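Local coordinates for protein PTS system glucose-specific EIIA component (Mycoplasma capricolum, PDB 2GPR) that probably accepts a phosphoryl group from phospho-HPr on a histidine and passes it to the EIIB domain, coupling glucose uptake to its phosphorylation in the phosphotransferase system, at residues K6-L11 / A49-K54; G16-L21 / D36-N41; F59-A64 / S85-G90. One frame throughout, in Å; residues are numbered along the deposited sequence.

Contact 1: residues K6-L11 / A49-K54; sequences KNLKVL and APVSGK
The carbonyl of Pro50 meets the backbone N-H of Leu11 in its own plane, on a lone pair: Leu11 N lies 2.9 Å from Pro50 O, and the bond is almost straight (174° at the hydrogen). The CG of Leu11 sits 3.8 Å from the same Pro50 O. On the proline ring, CB comes 3.7 Å from Leu11 O. The remaining contact is made by Val51, whose CG1 branch is anti to its carbonyl carbon (chi1 -56°) and reaches in among the residues of strand 8-11. There CG1 of Val51 is 3.4 Å from the carbonyl oxygen Lys9 O and 3.7 Å from CD2 of Leu8. The Leu8 and Val51 side chains cross at about a right angle. Val10 instead runs beside Val51, both pointing the same way, with Val10 CB 4.0 Å from Val51 CG1. Pro50 and Val51 also touch Ile75 of strand 74-78, while Leu8 and Val10 bond through their backbones to strand 149-153. A two-stranded sheet is thus laid against the loop that leads into strand 53-57. The chemistry is mainly apolar, with one straight backbone bond fixing Leu11 against Pro50 and a single valine methyl doing most of the side-chain packing.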
# COMPACT_ATOMS: atom_id res chain seq x y z
N LYS A 6 6.56 -12.07 17.51
CA LYS A 6 6.14 -10.74 17.19
C LYS A 6 5.60 -10.72 15.77
O LYS A 6 6.16 -11.35 14.87
CB LYS A 6 7.14 -9.63 17.51
CG LYS A 6 8.51 -9.79 16.84
CD LYS A 6 9.09 -8.49 16.27
CE LYS A 6 8.56 -8.10 14.87
NZ LYS A 6 9.01 -8.99 13.77
N ASN A 7 4.45 -10.09 15.62
CA ASN A 7 3.77 -9.98 14.34
C ASN A 7 3.84 -8.57 13.77
O ASN A 7 4.38 -7.64 14.38
CB ASN A 7 2.32 -10.51 14.35
CG ASN A 7 1.33 -9.71 15.21
OD1 ASN A 7 1.44 -9.63 16.44
ND2 ASN A 7 0.27 -9.20 14.59
N LEU A 8 3.38 -8.45 12.52
CA LEU A 8 3.34 -7.16 11.90
C LEU A 8 1.92 -6.81 11.55
O LEU A 8 1.23 -7.52 10.86
CB LEU A 8 4.27 -6.98 10.69
CG LEU A 8 4.10 -5.57 10.08
CD1 LEU A 8 5.30 -4.70 10.32
CD2 LEU A 8 3.72 -5.64 8.61
N LYS A 9 1.46 -5.74 12.07
CA LYS A 9 0.11 -5.32 11.79
C LYS A 9 0.08 -4.36 10.62
O LYS A 9 0.82 -3.38 10.60
CB LYS A 9 -0.46 -4.65 13.00
CG LYS A 9 -1.22 -5.61 13.89
CD LYS A 9 -1.60 -4.97 15.24
CE LYS A 9 -1.72 -3.44 15.09
NZ LYS A 9 -2.06 -2.73 16.35
N VAL A 10 -0.77 -4.62 9.62
CA VAL A 10 -0.82 -3.70 8.52
C VAL A 10 -2.10 -2.91 8.53
O VAL A 10 -3.11 -3.51 8.70
CB VAL A 10 -0.23 -4.18 7.16
CG1 VAL A 10 0.73 -5.36 7.28
CG2 VAL A 10 -1.20 -4.34 6.01
N LEU A 11 -2.07 -1.56 8.45
CA LEU A 11 -3.31 -0.74 8.46
C LEU A 11 -3.85 -0.40 7.05
O LEU A 11 -3.21 -0.58 6.01
CB LEU A 11 -3.24 0.58 9.31
CG LEU A 11 -2.48 0.53 10.64
CD1 LEU A 11 -2.63 1.85 11.37
CD2 LEU A 11 -2.93 -0.60 11.55
N ALA A 49 0.52 5.72 5.53
CA ALA A 49 1.38 4.62 5.73
C ALA A 49 0.68 3.44 6.47
O ALA A 49 0.07 3.59 7.55
CB ALA A 49 2.62 5.10 6.47
N PRO A 50 0.84 2.26 5.92
CA PRO A 50 0.29 1.01 6.47
C PRO A 50 1.05 0.46 7.65
O PRO A 50 0.53 -0.33 8.41
CB PRO A 50 0.40 0.00 5.33
CG PRO A 50 0.98 0.74 4.09
CD PRO A 50 1.13 2.19 4.46
N VAL A 51 2.31 0.84 7.75
CA VAL A 51 3.22 0.46 8.83
C VAL A 51 4.26 1.55 9.06
O VAL A 51 4.31 2.62 8.40
CB VAL A 51 3.94 -0.86 8.57
CG1 VAL A 51 2.96 -1.99 8.31
CG2 VAL A 51 4.88 -0.68 7.38
N SER A 52 5.10 1.30 10.01
CA SER A 52 6.16 2.21 10.27
C SER A 52 7.45 1.66 9.71
O SER A 52 7.71 0.46 9.75
CB SER A 52 6.25 2.50 11.73
OG SER A 52 4.95 2.83 12.14
N GLY A 53 8.25 2.54 9.11
CA GLY A 53 9.52 2.11 8.52
C GLY A 53 10.13 3.24 7.74
O GLY A 53 9.77 4.40 7.98
N LYS A 54 11.02 2.91 6.83
CA LYS A 54 11.69 3.88 5.98
C LYS A 54 11.17 3.88 4.57
O LYS A 54 11.04 2.83 3.92
CB LYS A 54 13.15 3.57 5.91
CG LYS A 54 13.99 4.80 6.07
CD LYS A 54 15.24 4.73 5.24
CE LYS A 54 16.06 3.50 5.53
NZ LYS A 54 17.38 3.63 4.89

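Contact 2: residues G16-L21 / D36-N41; sequences GTIITL and DGFAIN
Thr17 faces Asn41 and Ile19 faces Ala39 as antiparallel hydrogen-bonded pairs, and the non-hydrogen-bonded pair Ile18-Ile40 lies between them. The four backbone bonds are uneven. Asn41 N to Thr17 O is nearly straight, 3.0 Å long at 172°. In the bond of 3.2 Å from Ile19 N to Ala39 O the donor stands well above the carbonyl plane. Weaker CA-H...O contacts fill in between, such as Ile18 CA to Ala39 O at 3.3 Å, and at the end of the ladder Gly16 CA makes another to Asn41 O at 3.0 Å. Gly16 lies so near the Asn41 carbonyl that its lack of a side chain is what lets the strands approach. Past the paired residues, a water takes over: it accepts from Leu21 N and donates to Gly37 O, bridging the two.

The apolar contacts divide between the two faces. On one, Ile18 CD1 meets Ile40 CD1 at 3.4 Å. Ile18 CG2, anti to its backbone N, approaches Phe38 CD2 at 3.5 Å, obliquely to the ring. On the other, Ile19 CG1 rests 3.8 Å from Ala39 CB.

Leu21 packs against backbone instead, its CD2 methyl 3.5 Å from Phe38 O and its CG near Gly37 O.

Strand 16-19 is an outermost strand of the large antiparallel sheet, though Gly16 and Ile18 make backbone bonds with Val144 and Gly142. Strand 36-42 passes the pairing on to strand 124-130 through backbone bonds such as Phe38 with Ile126. Ile18 and Phe38 also meet Val150 of strand 149-153, and the connection between the two strands contains helix 27-30.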
# COMPACT_ATOMS: atom_id res chain seq x y z
N GLY A 16 -12.09 2.52 2.12
CA GLY A 16 -12.48 1.70 0.96
C GLY A 16 -12.63 0.22 1.29
O GLY A 16 -12.78 -0.17 2.45
N THR A 17 -12.56 -0.61 0.25
CA THR A 17 -12.69 -2.03 0.42
C THR A 17 -11.41 -2.77 0.15
O THR A 17 -10.83 -2.64 -0.92
CB THR A 17 -13.68 -2.55 -0.62
OG1 THR A 17 -14.72 -1.63 -0.75
CG2 THR A 17 -14.19 -3.95 -0.29
N ILE A 18 -11.02 -3.63 1.05
CA ILE A 18 -9.91 -4.48 0.77
C ILE A 18 -10.47 -5.54 -0.17
O ILE A 18 -11.57 -6.03 0.05
CB ILE A 18 -9.29 -5.06 2.03
CG1 ILE A 18 -8.79 -3.91 2.93
CG2 ILE A 18 -8.15 -6.03 1.68
CD1 ILE A 18 -7.74 -3.01 2.24
N ILE A 19 -9.79 -5.78 -1.28
CA ILE A 19 -10.18 -6.77 -2.26
C ILE A 19 -8.92 -7.60 -2.43
O ILE A 19 -7.91 -7.23 -1.84
CB ILE A 19 -10.59 -6.09 -3.59
CG1 ILE A 19 -9.39 -5.41 -4.27
CG2 ILE A 19 -11.62 -5.00 -3.35
CD1 ILE A 19 -9.80 -4.17 -5.03
N THR A 20 -8.96 -8.67 -3.22
CA THR A 20 -7.80 -9.54 -3.43
C THR A 20 -7.00 -9.11 -4.63
O THR A 20 -7.46 -8.27 -5.40
CB THR A 20 -8.17 -11.05 -3.55
OG1 THR A 20 -9.11 -11.27 -4.61
CG2 THR A 20 -8.74 -11.59 -2.24
N LEU A 21 -5.81 -9.69 -4.76
CA LEU A 21 -4.94 -9.37 -5.86
C LEU A 21 -5.52 -9.95 -7.14
O LEU A 21 -5.30 -9.50 -8.28
CB LEU A 21 -3.51 -9.90 -5.66
CG LEU A 21 -2.65 -9.07 -4.70
CD1 LEU A 21 -1.26 -9.68 -4.67
CD2 LEU A 21 -2.58 -7.58 -5.10
N ASP A 36 3.17 -10.99 -2.62
CA ASP A 36 1.79 -11.23 -2.18
C ASP A 36 1.26 -10.06 -1.43
O ASP A 36 1.97 -9.08 -1.27
CB ASP A 36 1.68 -12.49 -1.29
CG ASP A 36 0.38 -13.25 -1.45
OD1 ASP A 36 -0.67 -12.45 -1.62
OD2 ASP A 36 0.33 -14.47 -1.48
N GLY A 37 0.00 -10.15 -0.99
CA GLY A 37 -0.67 -9.08 -0.22
C GLY A 37 -2.09 -8.91 -0.70
O GLY A 37 -2.74 -9.86 -1.08
N PHE A 38 -2.55 -7.71 -0.77
CA PHE A 38 -3.91 -7.46 -1.24
C PHE A 38 -4.06 -6.07 -1.92
O PHE A 38 -3.10 -5.49 -2.37
CB PHE A 38 -4.86 -7.58 -0.10
CG PHE A 38 -4.34 -6.75 1.02
CD1 PHE A 38 -3.35 -7.25 1.87
CD2 PHE A 38 -4.77 -5.45 1.21
CE1 PHE A 38 -2.82 -6.49 2.91
CE2 PHE A 38 -4.25 -4.67 2.25
CZ PHE A 38 -3.27 -5.19 3.09
N ALA A 39 -5.27 -5.56 -2.03
CA ALA A 39 -5.47 -4.28 -2.69
C ALA A 39 -6.61 -3.48 -2.04
O ALA A 39 -7.25 -3.87 -1.08
CB ALA A 39 -5.69 -4.44 -4.20
N ILE A 40 -6.80 -2.35 -2.55
CA ILE A 40 -7.76 -1.51 -2.00
C ILE A 40 -8.41 -0.67 -3.05
O ILE A 40 -7.77 -0.19 -3.99
CB ILE A 40 -7.24 -0.72 -0.76
CG1 ILE A 40 -8.41 -0.23 0.14
CG2 ILE A 40 -6.31 0.46 -1.10
CD1 ILE A 40 -7.96 0.35 1.49
N ASN A 41 -9.75 -0.62 -2.91
CA ASN A 41 -10.63 0.24 -3.66
C ASN A 41 -10.75 1.53 -2.86
O ASN A 41 -11.57 1.61 -1.88
CB ASN A 41 -11.99 -0.38 -3.88
CG ASN A 41 -12.27 -0.32 -5.32
OD1 ASN A 41 -12.03 0.72 -5.95
ND2 ASN A 41 -12.50 -1.49 -5.90
O HOH W 1 -5.00 -11.30 -2.48

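Contact 3: residues F59-A64 / S85-G90; sequences FPTKHA and SLDGNG
Lys62 reaches across to Gly88 with the tip of its side chain. From CB, CG is set anti to the carbonyl carbon (chi1 -55°), and CD continues extended. The chain then bends at chi3 (-90°), which puts CE 3.7 Å from Gly88 O. A further bend carries NZ to within 2.7 Å of Gly88 O, in the plane of that carbonyl and on a lone pair. The same NZ also donates to Phe91 O, so two backbone carbonyls grip the amino group, Gly88 in the loop and Phe91 at the start of strand 91-93. Beside the lysine, Thr61 turns CG2 to Asp87, 3.7 Å from Asp87 CA. Its carbonyl Thr61 O receives a CA-H...O contact of 3.0 Å from Gly88 CA. Having no side chain, Gly88 can press this closely against Thr61 and Lys62. A type I turn from Phe59 to Lys62, closed by Lys62 N to Phe59 O, presents these groups immediately before His63, probably a ligand of a zinc ion shared with glycerol kinase and probably important for phospho-donor activity. The contact thus ties two surface loops beside that site through one lysine and the close approach of Thr61 to Gly88, the presumably positive amino group meeting neutral carbonyl oxygens.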
# COMPACT_ATOMS: atom_id res chain seq x y z
N PHE A 59 9.22 8.06 -5.45
CA PHE A 59 9.51 8.45 -6.81
C PHE A 59 8.96 9.84 -7.13
O PHE A 59 7.98 10.33 -6.58
CB PHE A 59 8.86 7.51 -7.81
CG PHE A 59 9.12 6.04 -7.67
CD1 PHE A 59 10.19 5.45 -8.35
CD2 PHE A 59 8.22 5.20 -6.99
CE1 PHE A 59 10.38 4.07 -8.33
CE2 PHE A 59 8.42 3.82 -6.96
CZ PHE A 59 9.49 3.25 -7.64
N PRO A 60 9.57 10.46 -8.10
CA PRO A 60 9.17 11.78 -8.56
C PRO A 60 7.73 11.79 -9.04
O PRO A 60 7.06 12.82 -9.18
CB PRO A 60 10.05 12.08 -9.78
CG PRO A 60 10.91 10.84 -10.04
CD PRO A 60 10.66 9.87 -8.90
N THR A 61 7.32 10.62 -9.41
CA THR A 61 6.00 10.45 -9.94
C THR A 61 4.94 10.30 -8.83
O THR A 61 3.75 10.41 -9.06
CB THR A 61 6.03 9.32 -10.96
OG1 THR A 61 6.69 8.22 -10.36
CG2 THR A 61 6.76 9.83 -12.22
N LYS A 62 5.41 10.04 -7.61
CA LYS A 62 4.59 9.96 -6.40
C LYS A 62 3.45 8.95 -6.39
O LYS A 62 2.48 9.12 -5.65
CB LYS A 62 4.06 11.37 -6.14
CG LYS A 62 5.19 12.39 -6.08
CD LYS A 62 4.76 13.84 -6.20
CE LYS A 62 4.71 14.37 -7.65
NZ LYS A 62 3.50 15.20 -7.93
N HIS A 63 3.55 7.93 -7.20
CA HIS A 63 2.46 6.97 -7.37
C HIS A 63 2.66 5.68 -6.59
O HIS A 63 1.75 4.83 -6.57
CB HIS A 63 2.29 6.63 -8.86
CG HIS A 63 3.52 5.90 -9.34
ND1 HIS A 63 4.78 6.51 -9.31
CD2 HIS A 63 3.69 4.62 -9.78
CE1 HIS A 63 5.68 5.60 -9.75
NE2 HIS A 63 5.05 4.47 -10.06
N ALA A 64 3.85 5.50 -6.02
CA ALA A 64 4.15 4.28 -5.31
C ALA A 64 5.07 4.52 -4.10
O ALA A 64 5.98 5.31 -4.17
CB ALA A 64 4.72 3.30 -6.31
N SER A 85 2.88 6.57 -15.60
CA SER A 85 2.58 7.25 -16.83
C SER A 85 2.19 8.70 -16.65
O SER A 85 2.30 9.48 -17.58
CB SER A 85 1.34 6.63 -17.35
OG SER A 85 0.29 6.96 -16.43
N LEU A 86 1.61 9.03 -15.51
CA LEU A 86 1.08 10.37 -15.24
C LEU A 86 2.14 11.39 -14.94
O LEU A 86 1.87 12.59 -14.82
CB LEU A 86 -0.03 10.37 -14.15
CG LEU A 86 -1.10 9.40 -14.46
CD1 LEU A 86 -2.39 9.98 -13.96
CD2 LEU A 86 -1.19 9.29 -15.95
N ASP A 87 3.36 10.89 -14.79
CA ASP A 87 4.51 11.71 -14.44
C ASP A 87 4.25 12.56 -13.14
O ASP A 87 4.68 13.70 -12.96
CB ASP A 87 4.85 12.67 -15.58
CG ASP A 87 5.95 12.02 -16.41
OD1 ASP A 87 7.04 11.63 -15.83
OD2 ASP A 87 5.78 11.81 -17.67
N GLY A 88 3.50 11.99 -12.21
CA GLY A 88 3.23 12.68 -10.96
C GLY A 88 2.07 13.68 -10.96
O GLY A 88 2.02 14.57 -10.11
N ASN A 89 1.13 13.52 -11.86
CA ASN A 89 0.05 14.48 -11.94
C ASN A 89 -1.24 14.05 -11.26
O ASN A 89 -1.91 13.10 -11.66
CB ASN A 89 -0.17 14.98 -13.37
CG ASN A 89 -1.32 15.93 -13.53
OD1 ASN A 89 -1.71 16.68 -12.58
ND2 ASN A 89 -1.98 15.81 -14.69
N GLY A 90 -1.60 14.80 -10.23
CA GLY A 90 -2.78 14.53 -9.43
C GLY A 90 -2.37 14.09 -8.05
O GLY A 90 -3.17 14.10 -7.11

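Contacts 1 and 2 lie partly buried in the beta framework, whereas contact 3 is a surface meeting of two loops. Strand 149-153 serves both of the first pair, and they touch directly where Val10 CG2 packs 3.7 Å from Phe38 CZ; along the chain, contact 2 is nested inside the loop that contact 1 closes. Contact 2 is an antiparallel strand ladder with apolar faces, contact 1 a docking of a small sheet through one valine methyl and a lone backbone bond. Contact 3, on the opposite side of the chain's centre from contact 1, with centres about 24 Å apart, relies instead on a lysine amino group and close backbone approach.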